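Local coordinates for protein alkaline serine protease AL20 (Nesterenkonia abyssinica, PDB 3CP7) that probably hydrolyses peptide bonds as a secreted, trypsin-like alkaline serine protease of the chymotrypsin class, at residues V22-N26 and A37-C42; E67-W71 and T103-V109; W71-V77 and F94-K100. The contacts are given in a common frame with arbitrary orientation. Residue numbers count along the deposited sequence, not the author numbering.

Contact 1 (V22-N26 and A37-C42); sequences VCSAN and ATAGHC. With FMT (formic acid), chain C.
Residues 22-26 run extended in strand 19-27, antiparallel to the end of strand 35-38. Asn26 and Ala37 form a hydrogen-bonded pair, CA-CA 5.3 Å, with Asn26 N to Ala37 O at 3.1 Å and Ala37 N to Asn26 O at 2.8 Å. Ala25 and Thr38 still lie 4.7 Å apart CA to CA, and Thr38 (t) adds a side-chain bond, OG1 donating to Ser24 O at 2.9 Å. Past Thr38 the second segment leaves the sheet through Ala39 and coils into a 3-10 turn at 40-42, closed by Cys42 N to Ala39 O (3.0 Å). The Cys23-Cys42 disulfide (SG-SG 2.1 Å, chi3 -78°) ties strand to turn. Small Ala25 lets the chains pack, its CB 3.3 Å from Ala37 O. On the turn, His41 (p) gives NE2 to O1 of a formic acid molecule, probably from the crystallisation liquor, at 2.8 Å, while ND1 bonds Asp91; with Ser169, this is consistent with the catalytic triad. Strand 9-16 flanks 22-26 through Val12, and strand 183-191 touches Ala37 and Ala39.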
ATOM      1  N   VAL A  22     -15.937 -14.738  -3.491  1.00 11.75           N
ATOM      2  CA  VAL A  22     -16.605 -14.130  -2.352  1.00 12.01           C
ATOM      3  C   VAL A  22     -15.695 -14.152  -1.114  1.00 11.22           C
ATOM      4  O   VAL A  22     -14.821 -15.006  -0.974  1.00 11.92           O
ATOM      5  CB  VAL A  22     -17.985 -14.801  -2.090  1.00 12.17           C
ATOM      6  CG1 VAL A  22     -17.835 -16.276  -1.735  1.00 12.56           C
ATOM      7  CG2 VAL A  22     -18.764 -14.060  -1.062  1.00 17.07           C
ATOM      8  N   CYS A  23     -15.894 -13.173  -0.242  1.00 10.08           N
ATOM      9  CA  CYS A  23     -15.114 -13.036   0.992  1.00  9.31           C
ATOM     10  C   CYS A  23     -16.030 -12.393   2.037  1.00  8.77           C
ATOM     11  O   CYS A  23     -17.260 -12.338   1.853  1.00  8.11           O
ATOM     12  CB  CYS A  23     -13.847 -12.191   0.751  1.00  9.45           C
ATOM     13  SG  CYS A  23     -12.317 -13.130   0.426  1.00 10.98           S
ATOM     14  N   SER A  24     -15.437 -11.908   3.125  1.00  7.78           N
ATOM     15  CA  SER A  24     -16.172 -11.200   4.165  1.00  7.87           C
ATOM     16  C   SER A  24     -15.339  -9.985   4.558  1.00  7.47           C
ATOM     17  O   SER A  24     -14.158  -9.891   4.216  1.00  7.69           O
ATOM     18  CB  SER A  24     -16.381 -12.127   5.362  1.00  8.15           C
ATOM     19  OG  SER A  24     -17.092 -13.308   4.996  1.00  8.53           O
ATOM     20  N   ALA A  25     -15.954  -9.049   5.277  1.00  7.45           N
ATOM     21  CA  ALA A  25     -15.246  -7.865   5.754  1.00  7.85           C
ATOM     22  C   ALA A  25     -16.032  -7.211   6.877  1.00  8.03           C
ATOM     23  O   ALA A  25     -17.128  -7.653   7.223  1.00  8.01           O
ATOM     24  CB  ALA A  25     -15.023  -6.875   4.615  1.00  7.99           C
ATOM     25  N   ASN A  26     -15.480  -6.132   7.425  1.00  7.73           N
ATOM     26  CA  ASN A  26     -16.091  -5.481   8.567  1.00  8.31           C
ATOM     27  C   ASN A  26     -15.785  -3.998   8.595  1.00  8.09           C
ATOM     28  O   ASN A  26     -14.638  -3.615   8.445  1.00  7.97           O
ATOM     29  CB  ASN A  26     -15.589  -6.145   9.854  1.00  8.21           C
ATOM     30  CG  ASN A  26     -16.303  -5.633  11.098  1.00  8.50           C
ATOM     31  OD1 ASN A  26     -17.530  -5.723  11.202  1.00  8.94           O
ATOM     32  ND2 ASN A  26     -15.535  -5.100  12.050  1.00  8.53           N
ATOM     33  N   ALA A  37     -12.147  -3.573   7.074  1.00  7.63           N
ATOM     34  CA  ALA A  37     -11.039  -4.501   7.242  1.00  7.85           C
ATOM     35  C   ALA A  37     -11.389  -5.804   6.563  1.00  7.61           C
ATOM     36  O   ALA A  37     -12.533  -6.283   6.633  1.00  7.87           O
ATOM     37  CB  ALA A  37     -10.792  -4.752   8.702  1.00  8.35           C
ATOM     38  N   THR A  38     -10.390  -6.383   5.909  1.00  7.55           N
ATOM     39  CA  THR A  38     -10.562  -7.671   5.256  1.00  7.48           C
ATOM     40  C   THR A  38      -9.203  -8.369   5.176  1.00  7.33           C
ATOM     41  O   THR A  38      -8.231  -7.918   5.804  1.00  7.46           O
ATOM     42  CB  THR A  38     -11.241  -7.500   3.867  1.00  7.73           C
ATOM     43  OG1 THR A  38     -11.640  -8.781   3.370  1.00  7.44           O
ATOM     44  CG2 THR A  38     -10.330  -6.813   2.852  1.00  7.48           C
ATOM     45  N   ALA A  39      -9.132  -9.476   4.440  1.00  7.00           N
ATOM     46  CA  ALA A  39      -7.856 -10.171   4.214  1.00  7.50           C
ATOM     47  C   ALA A  39      -7.188  -9.617   2.967  1.00  7.72           C
ATOM     48  O   ALA A  39      -7.857  -9.221   2.012  1.00  8.81           O
ATOM     49  CB  ALA A  39      -8.079 -11.674   4.071  1.00  7.62           C
ATOM     50  N   GLY A  40      -5.859  -9.616   2.960  1.00  7.73           N
ATOM     51  CA  GLY A  40      -5.116  -9.227   1.764  1.00  8.39           C
ATOM     52  C   GLY A  40      -5.531 -10.036   0.551  1.00  8.49           C
ATOM     53  O   GLY A  40      -5.715  -9.479  -0.532  1.00  8.82           O
ATOM     54  N   HIS A  41      -5.709 -11.348   0.715  1.00  8.44           N
ATOM     55  CA  HIS A  41      -6.028 -12.198  -0.417  1.00  9.00           C
ATOM     56  C   HIS A  41      -7.442 -11.981  -0.946  1.00  9.40           C
ATOM     57  O   HIS A  41      -7.778 -12.485  -2.014  1.00 10.79           O
ATOM     58  CB  HIS A  41      -5.731 -13.672  -0.109  1.00  8.79           C
ATOM     59  CG  HIS A  41      -6.789 -14.379   0.683  1.00  8.19           C
ATOM     60  ND1 HIS A  41      -6.682 -14.628   2.038  1.00  7.68           N
ATOM     61  CD2 HIS A  41      -7.958 -14.942   0.285  1.00  8.81           C
ATOM     62  CE1 HIS A  41      -7.752 -15.297   2.440  1.00  7.66           C
ATOM     63  NE2 HIS A  41      -8.535 -15.504   1.397  1.00  8.95           N
ATOM     64  N   CYS A  42      -8.265 -11.230  -0.214  1.00  9.37           N
ATOM     65  CA  CYS A  42      -9.607 -10.871  -0.689  1.00 10.12           C
ATOM     66  C   CYS A  42      -9.590  -9.644  -1.591  1.00 10.67           C
ATOM     67  O   CYS A  42     -10.623  -9.288  -2.171  1.00 11.47           O
ATOM     68  CB  CYS A  42     -10.539 -10.590   0.487  1.00 10.08           C
ATOM     69  SG  CYS A  42     -10.905 -12.047   1.507  1.00 11.58           S
TER
HETATM   70  C   FMT C 219     -11.981 -17.160   0.690  1.00 13.46           C
HETATM   71  O1  FMT C 219     -10.817 -16.817   0.425  1.00 13.54           O
HETATM   72  O2  FMT C 219     -12.333 -17.515   1.818  1.00 12.36           O

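Contact 2 (E67-W71 and T103-V109); sequences EHGVW and TTVQQQV
Trp71 lays its indole against Val105, the first residue of the short helix 105-109, with Val105 CG2 3.8 Å from the centroid of the five-membered ring, over its face, a CH-pi contact. This packs the helix on the loop leading into strand 71-78 of the N-terminal trypsin-like barrel. Thr104, at the N-cap, accepts a weak bond from Gln107 N at OG1 (3.4 Å), and Gln108 N to Thr104 O (2.8 Å) and Val109 N to Val105 O (3.0 Å) make the helical turn. The facing loop is irregular: Gly69 takes positive phi (74°), which glycine adopts easily, and Trp71 (m, chi2 71°) returns NE1 to His68 O at 2.8 Å. Branched Val109 sets CG2 over the His68 ring, 4.0 Å from its centroid. Nearest CA pairs are His68-Val109, 6.8 Å, and Trp71-Val105, 7.6 Å. Pro59 of strand 55-59 touches His68, Trp71 and Val109. Long Gln108 (t, p) passes CB 3.6 Å from Trp71 CZ2, and its NE2 donates almost linearly to His68 ND1 at 3.1 Å.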
ATOM      1  N   GLU A  67     -30.978  -3.568   3.668  1.00 14.57           N
ATOM      2  CA  GLU A  67     -31.394  -2.197   3.400  1.00 15.23           C
ATOM      3  C   GLU A  67     -30.208  -1.246   3.174  1.00 15.05           C
ATOM      4  O   GLU A  67     -30.359  -0.181   2.586  1.00 15.66           O
ATOM      5  CB  GLU A  67     -32.266  -1.678   4.547  1.00 15.95           C
ATOM      6  CG  GLU A  67     -31.533  -1.470   5.883  1.00 18.81           C
ATOM      7  CD  GLU A  67     -31.470  -2.716   6.769  1.00 22.80           C
ATOM      8  OE1 GLU A  67     -31.663  -3.854   6.276  1.00 23.53           O
ATOM      9  OE2 GLU A  67     -31.221  -2.552   7.984  1.00 26.01           O
ATOM     10  N   HIS A  68     -29.023  -1.644   3.640  1.00 14.93           N
ATOM     11  CA  HIS A  68     -27.829  -0.809   3.491  1.00 14.73           C
ATOM     12  C   HIS A  68     -27.224  -0.874   2.095  1.00 14.84           C
ATOM     13  O   HIS A  68     -26.373  -0.054   1.740  1.00 15.57           O
ATOM     14  CB  HIS A  68     -26.798  -1.155   4.559  1.00 14.98           C
ATOM     15  CG  HIS A  68     -27.295  -0.934   5.950  1.00 14.39           C
ATOM     16  ND1 HIS A  68     -27.778   0.284   6.376  1.00 15.18           N
ATOM     17  CD2 HIS A  68     -27.402  -1.774   7.005  1.00 15.71           C
ATOM     18  CE1 HIS A  68     -28.154   0.184   7.638  1.00 14.89           C
ATOM     19  NE2 HIS A  68     -27.924  -1.049   8.048  1.00 16.00           N
ATOM     20  N   GLY A  69     -27.677  -1.847   1.309  1.00 14.52           N
ATOM     21  CA  GLY A  69     -27.268  -1.965  -0.077  1.00 13.97           C
ATOM     22  C   GLY A  69     -25.856  -2.481  -0.241  1.00 13.97           C
ATOM     23  O   GLY A  69     -25.329  -3.170   0.632  1.00 13.99           O
ATOM     24  N   VAL A  70     -25.253  -2.135  -1.372  1.00 13.22           N
ATOM     25  CA  VAL A  70     -23.978  -2.699  -1.796  1.00 13.99           C
ATOM     26  C   VAL A  70     -23.030  -1.546  -2.117  1.00 13.25           C
ATOM     27  O   VAL A  70     -23.432  -0.571  -2.749  1.00 14.01           O
ATOM     28  CB  VAL A  70     -24.179  -3.649  -3.012  1.00 14.27           C
ATOM     29  CG1 VAL A  70     -24.504  -2.888  -4.290  1.00 17.12           C
ATOM     30  CG2 VAL A  70     -22.982  -4.522  -3.220  1.00 16.62           C
ATOM     31  N   TRP A  71     -21.783  -1.645  -1.659  1.00 12.29           N
ATOM     32  CA  TRP A  71     -20.839  -0.532  -1.702  1.00 11.95           C
ATOM     33  C   TRP A  71     -19.572  -0.894  -2.461  1.00 11.65           C
ATOM     34  O   TRP A  71     -18.867  -1.825  -2.076  1.00 11.33           O
ATOM     35  CB  TRP A  71     -20.485  -0.121  -0.260  1.00 11.75           C
ATOM     36  CG  TRP A  71     -21.663   0.455   0.459  1.00 10.95           C
ATOM     37  CD1 TRP A  71     -22.773  -0.218   0.892  1.00 11.44           C
ATOM     38  CD2 TRP A  71     -21.877   1.831   0.778  1.00 11.88           C
ATOM     39  NE1 TRP A  71     -23.667   0.657   1.469  1.00 11.63           N
ATOM     40  CE2 TRP A  71     -23.132   1.923   1.420  1.00 11.56           C
ATOM     41  CE3 TRP A  71     -21.120   2.995   0.596  1.00 11.21           C
ATOM     42  CZ2 TRP A  71     -23.656   3.146   1.867  1.00 12.22           C
ATOM     43  CZ3 TRP A  71     -21.634   4.206   1.048  1.00 12.31           C
ATOM     44  CH2 TRP A  71     -22.889   4.273   1.675  1.00 12.33           C
ATOM     45  N   THR A 103     -23.250  10.198   1.316  1.00 15.90           N
ATOM     46  CA  THR A 103     -23.322   9.272   2.458  1.00 14.85           C
ATOM     47  C   THR A 103     -22.200   8.243   2.435  1.00 13.39           C
ATOM     48  O   THR A 103     -22.035   7.506   1.466  1.00 13.50           O
ATOM     49  CB  THR A 103     -24.666   8.526   2.532  1.00 14.90           C
ATOM     50  OG1 THR A 103     -25.738   9.455   2.313  1.00 16.61           O
ATOM     51  CG2 THR A 103     -24.839   7.859   3.897  1.00 15.56           C
ATOM     52  N   THR A 104     -21.426   8.217   3.511  1.00 12.25           N
ATOM     53  CA  THR A 104     -20.374   7.215   3.682  1.00 11.32           C
ATOM     54  C   THR A 104     -20.951   5.949   4.328  1.00 11.16           C
ATOM     55  O   THR A 104     -22.010   5.975   4.965  1.00 10.97           O
ATOM     56  CB  THR A 104     -19.257   7.744   4.571  1.00 11.85           C
ATOM     57  OG1 THR A 104     -19.821   8.109   5.831  1.00 11.47           O
ATOM     58  CG2 THR A 104     -18.567   8.968   3.937  1.00 11.88           C
ATOM     59  N   VAL A 105     -20.245   4.831   4.183  1.00 10.07           N
ATOM     60  CA  VAL A 105     -20.781   3.571   4.684  1.00 10.01           C
ATOM     61  C   VAL A 105     -20.960   3.595   6.208  1.00  9.76           C
ATOM     62  O   VAL A 105     -21.917   3.018   6.735  1.00  9.55           O
ATOM     63  CB  VAL A 105     -19.935   2.354   4.219  1.00  9.83           C
ATOM     64  CG1 VAL A 105     -18.649   2.187   5.059  1.00 10.51           C
ATOM     65  CG2 VAL A 105     -20.762   1.092   4.270  1.00 10.12           C
ATOM     66  N   GLN A 106     -20.043   4.256   6.914  1.00  9.88           N
ATOM     67  CA  GLN A 106     -20.130   4.319   8.369  1.00 10.10           C
ATOM     68  C   GLN A 106     -21.320   5.181   8.800  1.00 10.20           C
ATOM     69  O   GLN A 106     -21.965   4.878   9.794  1.00  9.93           O
ATOM     70  CB  GLN A 106     -18.810   4.812   8.988  1.00 10.38           C
ATOM     71  CG  GLN A 106     -18.730   4.629  10.505  1.00 10.55           C
ATOM     72  CD  GLN A 106     -17.368   4.962  11.100  1.00 10.44           C
ATOM     73  OE1 GLN A 106     -17.278   5.342  12.278  1.00 13.34           O
ATOM     74  NE2 GLN A 106     -16.314   4.786  10.328  1.00  7.78           N
ATOM     75  N   GLN A 107     -21.595   6.243   8.045  1.00 10.21           N
ATOM     76  CA  GLN A 107     -22.770   7.085   8.293  1.00 10.94           C
ATOM     77  C   GLN A 107     -24.063   6.336   7.978  1.00 11.12           C
ATOM     78  O   GLN A 107     -25.058   6.459   8.701  1.00 11.04           O
ATOM     79  CB  GLN A 107     -22.679   8.361   7.461  1.00 10.98           C
ATOM     80  CG  GLN A 107     -21.725   9.400   8.034  1.00 12.78           C
ATOM     81  CD  GLN A 107     -22.261  10.052   9.290  1.00 12.55           C
ATOM     82  OE1 GLN A 107     -21.818   9.741  10.394  1.00 12.85           O
ATOM     83  NE2 GLN A 107     -23.229  10.963   9.129  1.00 12.63           N
ATOM     84  N   GLN A 108     -24.044   5.570   6.887  1.00 10.45           N
ATOM     85  CA  GLN A 108     -25.187   4.756   6.483  1.00 11.16           C
ATOM     86  C   GLN A 108     -25.571   3.755   7.567  1.00 10.86           C
ATOM     87  O   GLN A 108     -26.733   3.633   7.956  1.00 11.34           O
ATOM     88  CB  GLN A 108     -24.840   3.994   5.195  1.00 11.49           C
ATOM     89  CG  GLN A 108     -25.855   2.912   4.818  1.00 14.10           C
ATOM     90  CD  GLN A 108     -27.179   3.492   4.380  1.00 15.33           C
ATOM     91  OE1 GLN A 108     -27.229   4.534   3.726  1.00 17.28           O
ATOM     92  NE2 GLN A 108     -28.257   2.811   4.724  1.00 16.71           N
ATOM     93  N   VAL A 109     -24.577   3.009   8.033  1.00 10.87           N
ATOM     94  CA  VAL A 109     -24.833   1.943   8.990  1.00 11.09           C
ATOM     95  C   VAL A 109     -24.993   2.490  10.410  1.00 11.10           C
ATOM     96  O   VAL A 109     -25.695   1.896  11.229  1.00 12.30           O
ATOM     97  CB  VAL A 109     -23.733   0.842   8.888  1.00 11.17           C
ATOM     98  CG1 VAL A 109     -23.862  -0.182   9.982  1.00 12.60           C
ATOM     99  CG2 VAL A 109     -23.825   0.158   7.530  1.00 11.99           C
TER

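Contact 3 (W71-V77 and F94-K100); sequences WAAEELV and FAVLETK
Leu76 and Ala95 share one face of this antiparallel strand pair of the trypsin-like barrel, Leu76 CD2 lying 4.0 Å from Ala95 CB. Ala73 CB approaches Leu97 CD2 (4.2 Å), its small side chain leaving room for the leucine, whose CD1 also meets Trp71 CB at 3.8 Å. On the other face, Val77 CG2 packs on Val96 CG2 (4.3 Å), beta-branched residues suited to extended chain. Strand 75-77 lies 166° to strand 94-97, axes 4.8 Å apart; strand 71-73, before the corner at Glu74, crosses it at 119°, 5.7 Å away. Val77 and Phe94 are a hydrogen-bonded pair (Val77 N to Phe94 O 2.8 Å, Phe94 N to Val77 O 2.9 Å), Leu76-Ala95 and Ala73-Leu97 non-hydrogen-bonded ones. Between them sits a classic beta bulge: Glu74 N (2.7 Å) and Glu75 N (3.1 Å) both donate to Val96 O, while Val96 N returns to Glu75 O (2.8 Å). Glu75 reaches Arg85 of the second subunit in a salt bridge. Glu98 closes the far end, its N bonding Ala72 O and its OE2 taking Ala72 N, both 2.8 Å. A water joins Glu74 OE2 to Thr99 N. Extended Lys100 lies over the Trp71 face and its NZ, also bonded to Val70 O, stands 4.1 Å from the centroid of the five-membered ring in a cation-pi contact.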
ATOM      1  N   TRP A  71     -21.783  -1.645  -1.659  1.00 12.29           N
ATOM      2  CA  TRP A  71     -20.839  -0.532  -1.702  1.00 11.95           C
ATOM      3  C   TRP A  71     -19.572  -0.894  -2.461  1.00 11.65           C
ATOM      4  O   TRP A  71     -18.867  -1.825  -2.076  1.00 11.33           O
ATOM      5  CB  TRP A  71     -20.485  -0.121  -0.260  1.00 11.75           C
ATOM      6  CG  TRP A  71     -21.663   0.455   0.459  1.00 10.95           C
ATOM      7  CD1 TRP A  71     -22.773  -0.218   0.892  1.00 11.44           C
ATOM      8  CD2 TRP A  71     -21.877   1.831   0.778  1.00 11.88           C
ATOM      9  NE1 TRP A  71     -23.667   0.657   1.469  1.00 11.63           N
ATOM     10  CE2 TRP A  71     -23.132   1.923   1.420  1.00 11.56           C
ATOM     11  CE3 TRP A  71     -21.120   2.995   0.596  1.00 11.21           C
ATOM     12  CZ2 TRP A  71     -23.656   3.146   1.867  1.00 12.22           C
ATOM     13  CZ3 TRP A  71     -21.634   4.206   1.048  1.00 12.31           C
ATOM     14  CH2 TRP A  71     -22.889   4.273   1.675  1.00 12.33           C
ATOM     15  N   ALA A  72     -19.273  -0.161  -3.531  1.00 11.29           N
ATOM     16  CA  ALA A  72     -18.084  -0.434  -4.335  1.00 11.62           C
ATOM     17  C   ALA A  72     -16.831   0.148  -3.695  1.00 11.60           C
ATOM     18  O   ALA A  72     -16.872   1.235  -3.119  1.00 12.03           O
ATOM     19  CB  ALA A  72     -18.252   0.124  -5.748  1.00 11.68           C
ATOM     20  N   ALA A  73     -15.710  -0.567  -3.821  1.00 12.44           N
ATOM     21  CA  ALA A  73     -14.426  -0.038  -3.376  1.00 12.55           C
ATOM     22  C   ALA A  73     -13.889   1.045  -4.304  1.00 13.32           C
ATOM     23  O   ALA A  73     -14.038   0.967  -5.536  1.00 14.13           O
ATOM     24  CB  ALA A  73     -13.403  -1.155  -3.257  1.00 12.63           C
ATOM     25  N   GLU A  74     -13.262   2.055  -3.707  1.00 13.65           N
ATOM     26  CA  GLU A  74     -12.512   3.061  -4.454  1.00 14.53           C
ATOM     27  C   GLU A  74     -11.009   2.863  -4.334  1.00 14.32           C
ATOM     28  O   GLU A  74     -10.289   3.039  -5.311  1.00 15.29           O
ATOM     29  CB  GLU A  74     -12.890   4.467  -4.011  1.00 15.10           C
ATOM     30  CG  GLU A  74     -14.306   4.835  -4.387  1.00 17.71           C
ATOM     31  CD  GLU A  74     -14.597   6.317  -4.265  1.00 20.94           C
ATOM     32  OE1 GLU A  74     -13.955   7.005  -3.436  1.00 22.81           O
ATOM     33  OE2 GLU A  74     -15.487   6.790  -5.002  1.00 23.55           O
ATOM     34  N   GLU A  75     -10.543   2.517  -3.134  1.00 13.04           N
ATOM     35  CA  GLU A  75      -9.126   2.213  -2.909  1.00 12.50           C
ATOM     36  C   GLU A  75      -8.989   0.899  -2.161  1.00 11.34           C
ATOM     37  O   GLU A  75      -9.464   0.767  -1.031  1.00 12.15           O
ATOM     38  CB  GLU A  75      -8.411   3.297  -2.097  1.00 12.63           C
ATOM     39  CG  GLU A  75      -8.153   4.605  -2.840  1.00 14.28           C
ATOM     40  CD  GLU A  75      -9.249   5.622  -2.637  1.00 16.62           C
ATOM     41  OE1 GLU A  75     -10.117   5.425  -1.759  1.00 16.20           O
ATOM     42  OE2 GLU A  75      -9.241   6.635  -3.372  1.00 19.00           O
ATOM     43  N   LEU A  76      -8.337  -0.064  -2.799  1.00 10.64           N
ATOM     44  CA  LEU A  76      -7.925  -1.294  -2.138  1.00 10.75           C
ATOM     45  C   LEU A  76      -6.537  -1.063  -1.568  1.00 10.40           C
ATOM     46  O   LEU A  76      -5.627  -0.619  -2.292  1.00 10.23           O
ATOM     47  CB  LEU A  76      -7.930  -2.449  -3.134  1.00 10.84           C
ATOM     48  CG  LEU A  76      -9.271  -2.636  -3.860  1.00 11.29           C
ATOM     49  CD1 LEU A  76      -9.153  -3.642  -4.994  1.00 12.44           C
ATOM     50  CD2 LEU A  76     -10.359  -3.044  -2.875  1.00 11.72           C
ATOM     51  N   VAL A  77      -6.388  -1.318  -0.266  1.00  9.69           N
ATOM     52  CA  VAL A  77      -5.146  -1.034   0.463  1.00 10.36           C
ATOM     53  C   VAL A  77      -4.609  -2.332   1.053  1.00  9.85           C
ATOM     54  O   VAL A  77      -5.032  -2.781   2.132  1.00 10.11           O
ATOM     55  CB  VAL A  77      -5.347   0.033   1.566  1.00  9.90           C
ATOM     56  CG1 VAL A  77      -4.006   0.434   2.181  1.00 11.40           C
ATOM     57  CG2 VAL A  77      -6.074   1.281   1.007  1.00 10.56           C
ATOM     58  N   PHE A  94      -7.304  -3.321   3.876  1.00  7.52           N
ATOM     59  CA  PHE A  94      -8.448  -2.451   4.085  1.00  7.55           C
ATOM     60  C   PHE A  94      -8.962  -2.014   2.740  1.00  7.88           C
ATOM     61  O   PHE A  94      -8.168  -1.784   1.821  1.00  9.04           O
ATOM     62  CB  PHE A  94      -8.028  -1.241   4.935  1.00  8.31           C
ATOM     63  CG  PHE A  94      -7.491  -1.631   6.280  1.00  7.40           C
ATOM     64  CD1 PHE A  94      -8.363  -1.829   7.349  1.00  7.71           C
ATOM     65  CD2 PHE A  94      -6.130  -1.885   6.460  1.00  7.60           C
ATOM     66  CE1 PHE A  94      -7.891  -2.239   8.585  1.00  8.44           C
ATOM     67  CE2 PHE A  94      -5.656  -2.301   7.685  1.00  8.59           C
ATOM     68  CZ  PHE A  94      -6.531  -2.503   8.747  1.00  9.46           C
ATOM     69  N   ALA A  95     -10.276  -1.899   2.613  1.00  7.93           N
ATOM     70  CA  ALA A  95     -10.861  -1.331   1.401  1.00  8.18           C
ATOM     71  C   ALA A  95     -11.586  -0.057   1.781  1.00  8.54           C
ATOM     72  O   ALA A  95     -12.364  -0.021   2.742  1.00  8.69           O
ATOM     73  CB  ALA A  95     -11.812  -2.325   0.736  1.00  8.94           C
ATOM     74  N   VAL A  96     -11.304   0.995   1.023  1.00  9.00           N
ATOM     75  CA  VAL A  96     -11.964   2.280   1.206  1.00  9.25           C
ATOM     76  C   VAL A  96     -13.085   2.381   0.173  1.00  9.66           C
ATOM     77  O   VAL A  96     -12.837   2.298  -1.035  1.00 10.28           O
ATOM     78  CB  VAL A  96     -10.971   3.441   1.051  1.00  9.18           C
ATOM     79  CG1 VAL A  96     -11.669   4.772   1.310  1.00 11.05           C
ATOM     80  CG2 VAL A  96      -9.792   3.258   2.006  1.00 10.39           C
ATOM     81  N   LEU A  97     -14.310   2.525   0.672  1.00 10.14           N
ATOM     82  CA  LEU A  97     -15.500   2.434  -0.157  1.00 10.71           C
ATOM     83  C   LEU A  97     -15.987   3.777  -0.660  1.00 11.45           C
ATOM     84  O   LEU A  97     -15.643   4.828  -0.127  1.00 11.97           O
ATOM     85  CB  LEU A  97     -16.622   1.705   0.603  1.00 10.56           C
ATOM     86  CG  LEU A  97     -16.239   0.342   1.213  1.00 10.11           C
ATOM     87  CD1 LEU A  97     -17.411  -0.240   1.962  1.00 11.66           C
ATOM     88  CD2 LEU A  97     -15.694  -0.663   0.179  1.00 11.49           C
ATOM     89  N   GLU A  98     -16.785   3.708  -1.716  1.00 11.66           N
ATOM     90  CA  GLU A  98     -17.438   4.870  -2.293  1.00 12.37           C
ATOM     91  C   GLU A  98     -18.330   5.585  -1.284  1.00 12.57           C
ATOM     92  O   GLU A  98     -18.732   5.025  -0.250  1.00 12.40           O
ATOM     93  CB  GLU A  98     -18.290   4.432  -3.488  1.00 12.30           C
ATOM     94  CG  GLU A  98     -19.496   3.572  -3.099  1.00 12.81           C
ATOM     95  CD  GLU A  98     -20.373   3.165  -4.273  1.00 13.62           C
ATOM     96  OE1 GLU A  98     -20.546   3.977  -5.211  1.00 17.23           O
ATOM     97  OE2 GLU A  98     -20.912   2.038  -4.240  1.00 14.59           O
ATOM     98  N   THR A  99     -18.630   6.840  -1.612  1.00 13.84           N
ATOM     99  CA  THR A  99     -19.631   7.626  -0.928  1.00 15.34           C
ATOM    100  C   THR A  99     -20.831   7.728  -1.873  1.00 15.90           C
ATOM    101  O   THR A  99     -20.659   7.907  -3.081  1.00 16.97           O
ATOM    102  CB  THR A  99     -19.063   9.019  -0.594  1.00 15.64           C
ATOM    103  OG1 THR A  99     -17.983   8.880   0.337  1.00 16.64           O
ATOM    104  CG2 THR A  99     -20.105   9.911   0.027  1.00 17.22           C
ATOM    105  N   LYS A 100     -22.035   7.559  -1.329  1.00 16.97           N
ATOM    106  CA  LYS A 100     -23.258   7.569  -2.134  1.00 17.89           C
ATOM    107  C   LYS A 100     -24.059   8.821  -1.838  1.00 18.73           C
ATOM    108  O   LYS A 100     -24.649   8.935  -0.765  1.00 18.65           O
ATOM    109  CB  LYS A 100     -24.118   6.352  -1.816  1.00 17.85           C
ATOM    110  CG  LYS A 100     -23.537   5.034  -2.248  1.00 18.09           C
ATOM    111  CD  LYS A 100     -24.509   3.937  -1.884  1.00 19.01           C
ATOM    112  CE  LYS A 100     -23.966   2.583  -2.240  1.00 19.35           C
ATOM    113  NZ  LYS A 100     -25.069   1.592  -2.186  1.00 20.12           N
TER
HETATM  114  O   HOH W   1     -17.437   8.097  -3.894  1.00 25.45           O

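How the contacts relate
Contacts 1 and 3 lie in the closed antiparallel barrel that holds His41 and Asp91; contact 2 packs helix 105-109 against it through Trp71. Contact 1 comes first along the chain; contact 3 is nested within the loop closed by contact 2. Contacts 1 and 3 have centres about 12 Å apart and meet where strands 35-38 and 93-97 are neighbours, Ala37 CA lying 3.8 Å from Phe94 CD1. Contacts 2 and 3, about 11 Å apart between centres, share Trp71, whose indole faces both Val105 and Lys100. Contact 1 and contact 2 do not touch, with centres about 17 Å apart. Together they lead from the probable catalytic histidine, across neighbouring strands, to the helix packed on the barrel.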